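Long-range contacts in putative uncharacterized protein TB39.8 (Mycobacterium tuberculosis, PDB 3PO8), which regulates cell growth and peptidoglycan synthesis by binding phosphorylated MviN, the present chain being its phosphothreonine-dependent FHA domain: residues Thr4-Gln9 against Tyr18-Gly23; Leu37-Val42 against Gly88-Ile93. One frame throughout, in Å; residues are numbered along the deposited sequence.

Contact 1. Residues Thr4-Gln9 against Tyr18-Gly23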
# COMPACT_ATOMS: atom_id res chain seq x y z
N THR A 4 -11.12 9.11 -9.88
CA THR A 4 -10.62 9.06 -8.51
C THR A 4 -9.14 8.83 -8.56
O THR A 4 -8.61 8.26 -9.51
CB THR A 4 -11.26 7.87 -7.73
OG1 THR A 4 -12.68 7.99 -7.78
CG2 THR A 4 -10.76 7.82 -6.27
N SER A 5 -8.46 9.28 -7.52
CA SER A 5 -7.09 8.94 -7.31
C SER A 5 -6.91 8.48 -5.89
O SER A 5 -7.66 8.82 -5.00
CB SER A 5 -6.20 10.13 -7.61
OG SER A 5 -4.86 9.84 -7.29
N VAL A 6 -5.88 7.67 -5.68
CA VAL A 6 -5.59 7.13 -4.37
C VAL A 6 -4.17 7.47 -4.00
O VAL A 6 -3.24 7.28 -4.80
CB VAL A 6 -5.74 5.58 -4.32
CG1 VAL A 6 -5.33 5.05 -2.93
CG2 VAL A 6 -7.16 5.15 -4.67
N THR A 7 -4.00 7.97 -2.78
CA THR A 7 -2.68 8.20 -2.21
C THR A 7 -2.41 7.31 -1.03
O THR A 7 -3.31 6.95 -0.25
CB THR A 7 -2.44 9.66 -1.80
OG1 THR A 7 -3.46 10.06 -0.88
CG2 THR A 7 -2.45 10.53 -3.01
N LEU A 8 -1.14 6.97 -0.91
CA LEU A 8 -0.62 6.18 0.20
C LEU A 8 0.35 7.09 0.91
O LEU A 8 1.29 7.59 0.27
CB LEU A 8 0.16 4.98 -0.34
CG LEU A 8 -0.54 4.03 -1.33
CD1 LEU A 8 0.38 2.88 -1.71
CD2 LEU A 8 -1.82 3.55 -0.71
N GLN A 9 0.16 7.33 2.19
CA GLN A 9 1.08 8.20 2.95
C GLN A 9 1.67 7.45 4.13
O GLN A 9 0.93 6.90 4.96
CB GLN A 9 0.37 9.45 3.46
CG GLN A 9 1.27 10.36 4.25
CD GLN A 9 0.69 11.72 4.46
OE1 GLN A 9 -0.47 11.86 4.83
NE2 GLN A 9 1.50 12.75 4.25
N TYR A 18 2.86 8.22 -1.97
CA TYR A 18 2.85 7.61 -3.27
C TYR A 18 1.43 7.63 -3.83
O TYR A 18 0.47 7.29 -3.10
CB TYR A 18 3.35 6.18 -3.15
CG TYR A 18 3.28 5.42 -4.45
CD1 TYR A 18 4.21 5.64 -5.45
CD2 TYR A 18 2.28 4.51 -4.68
CE1 TYR A 18 4.14 4.94 -6.65
CE2 TYR A 18 2.19 3.80 -5.89
CZ TYR A 18 3.13 4.02 -6.86
OH TYR A 18 3.09 3.36 -8.07
N GLN A 19 1.30 8.03 -5.08
CA GLN A 19 0.03 8.04 -5.76
C GLN A 19 -0.09 6.81 -6.65
O GLN A 19 0.77 6.56 -7.47
CB GLN A 19 -0.14 9.31 -6.58
CG GLN A 19 -1.53 9.46 -7.15
CD GLN A 19 -1.85 10.87 -7.55
OE1 GLN A 19 -2.02 11.15 -8.73
NE2 GLN A 19 -1.94 11.77 -6.58
N LEU A 20 -1.19 6.07 -6.50
CA LEU A 20 -1.35 4.85 -7.29
C LEU A 20 -1.40 5.18 -8.77
O LEU A 20 -2.03 6.17 -9.19
CB LEU A 20 -2.62 4.07 -6.95
CG LEU A 20 -2.77 3.55 -5.53
CD1 LEU A 20 -3.99 2.66 -5.44
CD2 LEU A 20 -1.54 2.80 -5.11
N ARG A 21 -0.75 4.34 -9.55
CA ARG A 21 -0.88 4.37 -11.00
C ARG A 21 -1.78 3.24 -11.45
O ARG A 21 -1.94 2.24 -10.74
CB ARG A 21 0.50 4.19 -11.64
CG ARG A 21 1.54 5.22 -11.18
CD ARG A 21 2.92 4.98 -11.79
NE ARG A 21 3.98 4.85 -10.79
CZ ARG A 21 5.19 4.33 -11.02
NH1 ARG A 21 5.52 3.87 -12.22
NH2 ARG A 21 6.07 4.25 -10.03
N GLU A 22 -2.36 3.37 -12.63
CA GLU A 22 -3.13 2.29 -13.20
C GLU A 22 -2.24 1.06 -13.34
O GLU A 22 -1.08 1.14 -13.74
CB GLU A 22 -3.68 2.73 -14.57
CG GLU A 22 -4.54 1.70 -15.25
CD GLU A 22 -5.14 2.23 -16.54
OE1 GLU A 22 -5.38 3.46 -16.64
OE2 GLU A 22 -5.37 1.39 -17.44
N GLY A 23 -2.80 -0.08 -12.97
CA GLY A 23 -2.09 -1.32 -13.04
C GLY A 23 -1.64 -1.76 -11.66
O GLY A 23 -2.28 -1.51 -10.64
O HOH W 1 -4.23 11.22 -10.17
O HOH W 2 -4.34 7.31 -8.18
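Leu8 and Tyr18 run alongside each other from neighbouring strands, and the methyl CD1 of Leu8 comes up to the edge of the tyrosine ring, 3.9 Å from CD2 and near the ring plane. CG of Tyr18 is anti to its backbone N (chi1 176°), the setting that starts the ring off beside Leu8. The ring, long and flat, suits this place because it also meets that of Phe35, the planes about 15° apart, while its OH bonds to Asn25. The same Leu8 methyl meets CD2 of Leu20 at 3.9 Å, one leucine lying roughly perpendicular to the other. The other branch of Leu20, CD1, lies 3.6 Å from CB of Val6 and also touches its CG1, so one forked side chain packs against two residues. The two segments belong to an antiparallel beta hairpin at the margin of one sheet of the FHA beta sandwich; Leu8 and Leu20 both also pack on Ile49 of strand 47-51, in the second sheet. Leu8 and Tyr18 form a hydrogen-bonded pair, joined by Leu8 N to Tyr18 O (2.7 Å) and Tyr18 N to Leu8 O (2.8 Å). On the other face Thr7 sets CG2 3.8 Å from NE2 of Gln19, whose extended chain brings CD 3.2 Å from Ser5 OG. A water donates to Gln19 OE1 (2.6 Å) and bonds weakly with Ser5 OG; the amide suits exposed Gln19, where water can reach it.

Contact 2. Residues Leu37-Val42 against Gly88-Ile93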
# COMPACT_ATOMS: atom_id res chain seq x y z
N LEU A 37 10.11 0.90 0.87
CA LEU A 37 10.13 1.19 2.32
C LEU A 37 11.44 0.71 2.96
O LEU A 37 11.82 -0.45 2.79
CB LEU A 37 8.96 0.53 3.04
CG LEU A 37 7.56 0.82 2.52
CD1 LEU A 37 6.47 0.30 3.45
CD2 LEU A 37 7.35 2.27 2.26
N PRO A 38 12.09 1.59 3.74
CA PRO A 38 13.33 1.28 4.43
C PRO A 38 13.04 0.60 5.77
O PRO A 38 13.17 1.20 6.84
CB PRO A 38 13.94 2.65 4.61
CG PRO A 38 12.81 3.51 4.83
CD PRO A 38 11.78 3.02 3.87
N ASP A 39 12.59 -0.64 5.68
CA ASP A 39 12.06 -1.39 6.82
C ASP A 39 12.43 -2.83 6.61
O ASP A 39 11.99 -3.45 5.65
CB ASP A 39 10.54 -1.18 6.86
CG ASP A 39 9.86 -1.82 8.05
OD1 ASP A 39 10.39 -2.79 8.62
OD2 ASP A 39 8.77 -1.36 8.42
N THR A 40 13.27 -3.37 7.50
CA THR A 40 13.76 -4.73 7.32
C THR A 40 12.68 -5.78 7.58
O THR A 40 12.85 -6.95 7.24
CB THR A 40 14.97 -5.03 8.21
OG1 THR A 40 14.64 -4.76 9.58
CG2 THR A 40 16.15 -4.17 7.76
N GLY A 41 11.56 -5.35 8.16
CA GLY A 41 10.44 -6.26 8.38
C GLY A 41 9.54 -6.38 7.16
O GLY A 41 8.63 -7.20 7.16
N VAL A 42 9.79 -5.56 6.13
CA VAL A 42 9.01 -5.52 4.90
C VAL A 42 9.75 -6.35 3.86
O VAL A 42 10.96 -6.18 3.67
CB VAL A 42 8.86 -4.07 4.43
CG1 VAL A 42 8.22 -3.98 3.02
CG2 VAL A 42 8.06 -3.32 5.46
N GLY A 88 5.60 -4.73 8.24
CA GLY A 88 6.79 -4.52 9.03
C GLY A 88 6.51 -3.62 10.21
O GLY A 88 5.59 -3.86 10.99
N HIS A 89 7.31 -2.56 10.32
CA HIS A 89 7.18 -1.56 11.34
C HIS A 89 6.52 -0.31 10.78
O HIS A 89 6.48 0.74 11.43
CB HIS A 89 8.59 -1.20 11.87
CG HIS A 89 9.44 -2.40 12.19
ND1 HIS A 89 9.49 -2.97 13.44
CD2 HIS A 89 10.27 -3.13 11.41
CE1 HIS A 89 10.31 -4.00 13.42
NE2 HIS A 89 10.80 -4.12 12.20
N SER A 90 5.97 -0.42 9.57
CA SER A 90 5.47 0.72 8.83
C SER A 90 3.94 0.77 8.82
O SER A 90 3.26 -0.26 8.90
CB SER A 90 5.96 0.66 7.38
OG SER A 90 7.37 0.72 7.28
N GLU A 91 3.41 1.99 8.68
CA GLU A 91 1.98 2.23 8.62
C GLU A 91 1.72 3.16 7.46
O GLU A 91 2.37 4.19 7.34
CB GLU A 91 1.46 2.88 9.91
CG GLU A 91 1.79 2.11 11.17
CD GLU A 91 1.01 2.62 12.38
OE1 GLU A 91 0.43 3.73 12.29
OE2 GLU A 91 0.98 1.91 13.41
N ILE A 92 0.78 2.78 6.60
CA ILE A 92 0.42 3.56 5.43
C ILE A 92 -1.05 3.93 5.47
O ILE A 92 -1.91 3.05 5.58
CB ILE A 92 0.71 2.79 4.17
CG1 ILE A 92 2.22 2.59 4.02
CG2 ILE A 92 0.13 3.50 2.95
CD1 ILE A 92 2.63 1.63 2.92
N ILE A 93 -1.35 5.21 5.37
CA ILE A 93 -2.72 5.71 5.33
C ILE A 93 -3.17 5.86 3.89
O ILE A 93 -2.49 6.48 3.07
CB ILE A 93 -2.83 7.09 6.03
CG1 ILE A 93 -2.26 7.00 7.47
CG2 ILE A 93 -4.27 7.57 6.06
CD1 ILE A 93 -1.96 8.33 8.12
O HOH W 3 12.83 -6.34 11.24
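Asp39 reaches across to His89 and Ser90 and holds them with a single carboxylate oxygen. Its CB, the first atom out, lies 3.7 Å from Ser90 OG. CG follows anti to the backbone N (chi1 -176°), beside the carbonyl carbon, and comes 3.5 Å from His89 N. At the tip, OD2 accepts two hydrogen bonds: its syn lone pair takes the backbone N-H of His89 at 2.7 Å, noticeably bent at 144°, and its anti lone pair takes the hydroxyl of Ser90, OG to OD2 2.8 Å. OD1 turns back to its own segment and accepts from Gly41 N in an Asx turn, although its position is less certain. A short acid suits this place, since its two oxygens can serve both backbones at once. The buried negative charge is probably eased by these donors.

Glycines let the chains come close, with Gly41 CA 4.1 Å from Gly88 CA. Gly88 has a positive phi, which favours glycine, and its CA also packs 4.0 Å from Val42 CG2. The imidazole of His89 turns its edge to Asp39 CG, carboxylate and ring planes 27° apart, and a water joins its NE2 to Thr40 OG1. Deeper in, Leu37 CD1 meets Ile92 CD1 at 4.1 Å, apolar branches that extend the contact into the core. Asp39 to Val42 make a type I beta turn, and the whole is a loop of the FHA beta sandwich, between strands 35-36 and 47-51, tied to the start of the last strand.

Contacts 1 and 2 lie on opposite sides of the chain's centre, with their own centres about 18 Å apart, yet they share one sheet, because strands 4-10 and 90-98 are neighbours in it. They meet directly: Gln9 O lies 2.9 Å from Ile93 N, a probable hydrogen bond, and Leu8 CB packs 3.6 Å from Ile92 CG2. Leu8 and Ile92 thus carry the apolar layer from the hairpin to the loop side. FHA domains typically read phosphothreonine with the loops at one end of the sandwich. Segment 37-42, where Gly41 O bonds Asn65 and Val42 O bonds Arg29, lies in a loop that commonly helps form that site, so contact 2 is probably near it, whereas contact 1 closes the sheet's margin.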